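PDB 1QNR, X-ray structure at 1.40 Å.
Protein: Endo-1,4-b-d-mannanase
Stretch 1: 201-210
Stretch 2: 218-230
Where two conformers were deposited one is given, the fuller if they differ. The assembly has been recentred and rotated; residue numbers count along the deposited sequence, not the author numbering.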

# COMPACT_ATOMS: atom_id res chain seq x y z
N THR A 201 1.93 3.29 8.64
CA THR A 201 2.21 4.32 7.64
C THR A 201 0.87 4.81 7.04
O THR A 201 -0.19 4.18 7.23
CB THR A 201 3.16 3.79 6.52
OG1 THR A 201 3.63 4.89 5.70
CG2 THR A 201 2.45 2.76 5.67
N LEU A 202 0.87 5.96 6.35
CA LEU A 202 -0.36 6.57 5.87
C LEU A 202 -0.88 5.94 4.54
O LEU A 202 -2.12 5.72 4.49
CB LEU A 202 -0.11 8.10 5.68
CG LEU A 202 -1.30 8.94 5.17
CD1 LEU A 202 -2.58 8.75 5.98
CD2 LEU A 202 -0.92 10.45 5.15
N GLY A 203 -0.01 5.67 3.55
CA GLY A 203 -0.51 5.19 2.26
C GLY A 203 -0.80 6.28 1.23
O GLY A 203 -1.38 5.97 0.20
N ASP A 204 -0.50 7.53 1.56
CA ASP A 204 -0.69 8.62 0.58
C ASP A 204 0.29 8.54 -0.57
O ASP A 204 1.34 7.89 -0.59
CB ASP A 204 -0.58 9.97 1.34
CG ASP A 204 0.83 10.15 1.87
OD1 ASP A 204 1.32 9.27 2.64
OD2 ASP A 204 1.52 11.16 1.52
N GLU A 205 -0.12 9.31 -1.62
CA GLU A 205 0.69 9.44 -2.86
C GLU A 205 1.91 10.31 -2.76
O GLU A 205 2.77 10.40 -3.68
CB GLU A 205 -0.23 9.93 -3.96
CG GLU A 205 -1.42 8.98 -4.28
CD GLU A 205 -2.50 9.76 -5.06
OE1 GLU A 205 -3.29 10.36 -4.27
OE2 GLU A 205 -2.57 9.86 -6.32
N GLY A 206 1.98 11.17 -1.68
CA GLY A 206 3.06 12.14 -1.53
C GLY A 206 2.70 13.55 -2.03
O GLY A 206 3.63 14.38 -2.15
N LEU A 207 1.45 13.79 -2.40
CA LEU A 207 1.12 15.10 -2.99
C LEU A 207 1.32 16.19 -1.92
O LEU A 207 1.08 16.03 -0.72
CB LEU A 207 -0.33 15.13 -3.52
CG LEU A 207 -0.69 13.89 -4.42
CD1 LEU A 207 -2.17 14.03 -4.87
CD2 LEU A 207 0.22 13.76 -5.64
N GLY A 208 1.71 17.39 -2.40
CA GLY A 208 1.84 18.59 -1.55
C GLY A 208 3.22 18.72 -0.97
O GLY A 208 3.48 18.24 0.17
N LEU A 209 4.19 19.32 -1.67
CA LEU A 209 5.60 19.44 -1.19
C LEU A 209 6.21 20.64 -1.90
O LEU A 209 6.25 20.70 -3.14
CB LEU A 209 6.30 18.07 -1.45
CG LEU A 209 7.75 17.97 -1.02
CD1 LEU A 209 8.00 18.26 0.44
CD2 LEU A 209 8.39 16.65 -1.47
N SER A 210 6.77 21.57 -1.09
CA SER A 210 7.14 22.90 -1.69
C SER A 210 8.54 22.95 -2.23
O SER A 210 8.93 24.03 -2.77
CB SER A 210 6.93 23.98 -0.60
OG SER A 210 5.50 24.12 -0.28
N TYR A 218 2.96 18.67 -6.84
CA TYR A 218 3.57 19.36 -5.70
C TYR A 218 2.61 20.39 -5.03
O TYR A 218 3.01 20.83 -3.94
CB TYR A 218 4.82 20.10 -6.22
CG TYR A 218 6.07 19.22 -6.58
CD1 TYR A 218 6.71 18.58 -5.50
CD2 TYR A 218 6.53 19.07 -7.86
CE1 TYR A 218 7.84 17.80 -5.78
CE2 TYR A 218 7.68 18.31 -8.16
CZ TYR A 218 8.29 17.65 -7.07
OH TYR A 218 9.46 16.90 -7.35
N THR A 219 1.51 20.76 -5.68
CA THR A 219 0.65 21.81 -5.04
C THR A 219 -0.25 21.20 -3.99
O THR A 219 -0.17 19.97 -3.72
CB THR A 219 -0.16 22.56 -6.12
OG1 THR A 219 0.69 23.21 -7.10
CG2 THR A 219 -1.05 23.65 -5.58
N TYR A 220 -1.15 21.97 -3.39
CA TYR A 220 -1.95 21.59 -2.23
C TYR A 220 -3.43 21.55 -2.53
O TYR A 220 -4.28 22.01 -1.72
CB TYR A 220 -1.61 22.53 -1.04
CG TYR A 220 -0.17 22.41 -0.61
CD1 TYR A 220 0.33 21.40 0.22
CD2 TYR A 220 0.80 23.28 -1.17
CE1 TYR A 220 1.63 21.29 0.61
CE2 TYR A 220 2.14 23.16 -0.82
CZ TYR A 220 2.56 22.16 0.06
OH TYR A 220 3.86 22.08 0.47
N GLY A 221 -3.86 21.01 -3.65
CA GLY A 221 -5.25 20.90 -4.00
C GLY A 221 -5.96 19.60 -3.60
O GLY A 221 -7.16 19.47 -3.83
N GLU A 222 -5.18 18.62 -3.07
CA GLU A 222 -5.75 17.30 -2.74
C GLU A 222 -5.77 17.07 -1.24
O GLU A 222 -5.99 15.91 -0.81
CB GLU A 222 -5.01 16.17 -3.50
CG GLU A 222 -5.09 16.33 -5.03
CD GLU A 222 -6.50 16.30 -5.58
OE1 GLU A 222 -7.47 15.86 -4.92
OE2 GLU A 222 -6.68 16.78 -6.75
N GLY A 223 -5.63 18.15 -0.43
CA GLY A 223 -5.77 17.96 1.02
C GLY A 223 -4.58 17.35 1.75
O GLY A 223 -4.77 17.02 2.95
N THR A 224 -3.43 17.14 1.06
CA THR A 224 -2.29 16.52 1.80
C THR A 224 -1.05 17.39 1.75
O THR A 224 -0.85 18.12 0.76
CB THR A 224 -1.96 15.10 1.23
OG1 THR A 224 -1.61 15.19 -0.17
CG2 THR A 224 -3.18 14.16 1.32
N ASP A 225 -0.31 17.41 2.88
CA ASP A 225 0.96 18.14 3.00
C ASP A 225 1.98 17.06 3.43
O ASP A 225 1.92 16.58 4.57
CB ASP A 225 0.78 19.26 4.04
CG ASP A 225 2.04 20.11 4.22
OD1 ASP A 225 3.16 19.57 4.23
OD2 ASP A 225 1.94 21.37 4.38
N PHE A 226 2.84 16.65 2.48
CA PHE A 226 3.76 15.53 2.76
C PHE A 226 4.65 15.73 3.96
O PHE A 226 4.76 14.81 4.83
CB PHE A 226 4.64 15.24 1.52
CG PHE A 226 5.46 13.99 1.67
CD1 PHE A 226 4.82 12.74 1.60
CD2 PHE A 226 6.84 14.05 1.84
CE1 PHE A 226 5.58 11.58 1.68
CE2 PHE A 226 7.59 12.85 1.96
CZ PHE A 226 6.94 11.59 1.91
N ALA A 227 5.27 16.92 4.06
CA ALA A 227 6.14 17.18 5.22
C ALA A 227 5.40 17.19 6.56
O ALA A 227 5.91 16.67 7.58
CB ALA A 227 6.95 18.46 5.01
N LYS A 228 4.18 17.73 6.59
CA LYS A 228 3.38 17.72 7.82
C LYS A 228 2.99 16.28 8.21
O LYS A 228 3.03 15.86 9.37
CB LYS A 228 2.09 18.56 7.71
CG LYS A 228 2.43 20.07 7.79
CD LYS A 228 1.13 20.88 7.87
CE LYS A 228 1.53 22.37 7.96
NZ LYS A 228 0.30 23.21 8.23
N ASN A 229 2.63 15.44 7.21
CA ASN A 229 2.21 14.09 7.51
C ASN A 229 3.37 13.24 8.05
O ASN A 229 3.15 12.48 9.05
CB ASN A 229 1.58 13.40 6.29
CG ASN A 229 0.28 14.00 5.84
OD1 ASN A 229 -0.49 14.57 6.64
ND2 ASN A 229 -0.11 13.87 4.53
N VAL A 230 4.56 13.37 7.40
CA VAL A 230 5.61 12.43 7.88
C VAL A 230 6.18 12.84 9.23
O VAL A 230 6.88 12.02 9.83
CB VAL A 230 6.77 12.32 6.88
CG1 VAL A 230 6.33 11.69 5.58
CG2 VAL A 230 7.49 13.63 6.58
O HOH W 1 1.25 13.88 1.43
O HOH W 2 -0.95 12.55 -1.20
O HOH W 3 4.95 19.23 2.29
O HOH W 4 6.69 21.34 1.81

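Stretch 1 runs as an irregular, largely buried loop segment against a second stretch that loops past it and then turns into a helix beginning at Phe 226. The backbones come closest at Gly 208, whose CA lies 4.6 Å from Tyr 218 CA. Here direct hydrogen bonds join main chain to main chain: Leu 209 N donates to Tyr 218 O (3.0 Å, 160°), and Phe 226 N, at the start of the helix where no preceding turn supplies an acceptor, donates to Gly 208 O (2.9 Å, 159°). Gly 208 is wedged so tightly that its CA makes CA-H...O contacts with Thr 219 O (3.3 Å) and Thr 224 O (3.6 Å); an ideal CB would sit 2.1 Å from Thr 224 O, a clash.

Leu 207 O accepts hydrogen bonds from Thr 224 OG1 (2.9 Å) and from water 1 (3.0 Å). The same hydroxyl oxygen accepts from water 2 (2.9 Å to OG1), which in turn accepts from Leu 207 N (3.0 Å), so both polar main-chain atoms of Leu 207 are satisfied. Water 1 also donates to Asp 204 OD2 (2.7 Å), which receives a weak bond from Gly 206 N (3.2 Å), and accepts a weak one from Asn 229 ND2 (3.4 Å). Water 3 donates to Gly 208 O (2.8 Å) and Asp 225 OD1 (2.7 Å) and accepts from Ala 227 N (2.9 Å). Asp 225 caps the helix, its OD1 accepting from Lys 228 N (3.2 Å).

At the exposed end, Ser 210 OG and Tyr 220 OH share a hydrogen bond of 2.7 Å, while water 4 accepts from Ser 210 N (2.9 Å). Carbon contacts add to the packing: Leu 209 CB meets Tyr 218 CD1 (4.1 Å) and Phe 226 CB (4.4 Å), Leu 207 CD1 rests on Glu 222 CG (3.7 Å), and Gly 206 CA approaches Phe 226 CD1 (3.6 Å). Asp 204 OD2 lies at the Phe 226 ring edge, 3.7 Å from CD1, and Leu 202 CD2 meets Asn 229 ND2 (3.6 Å).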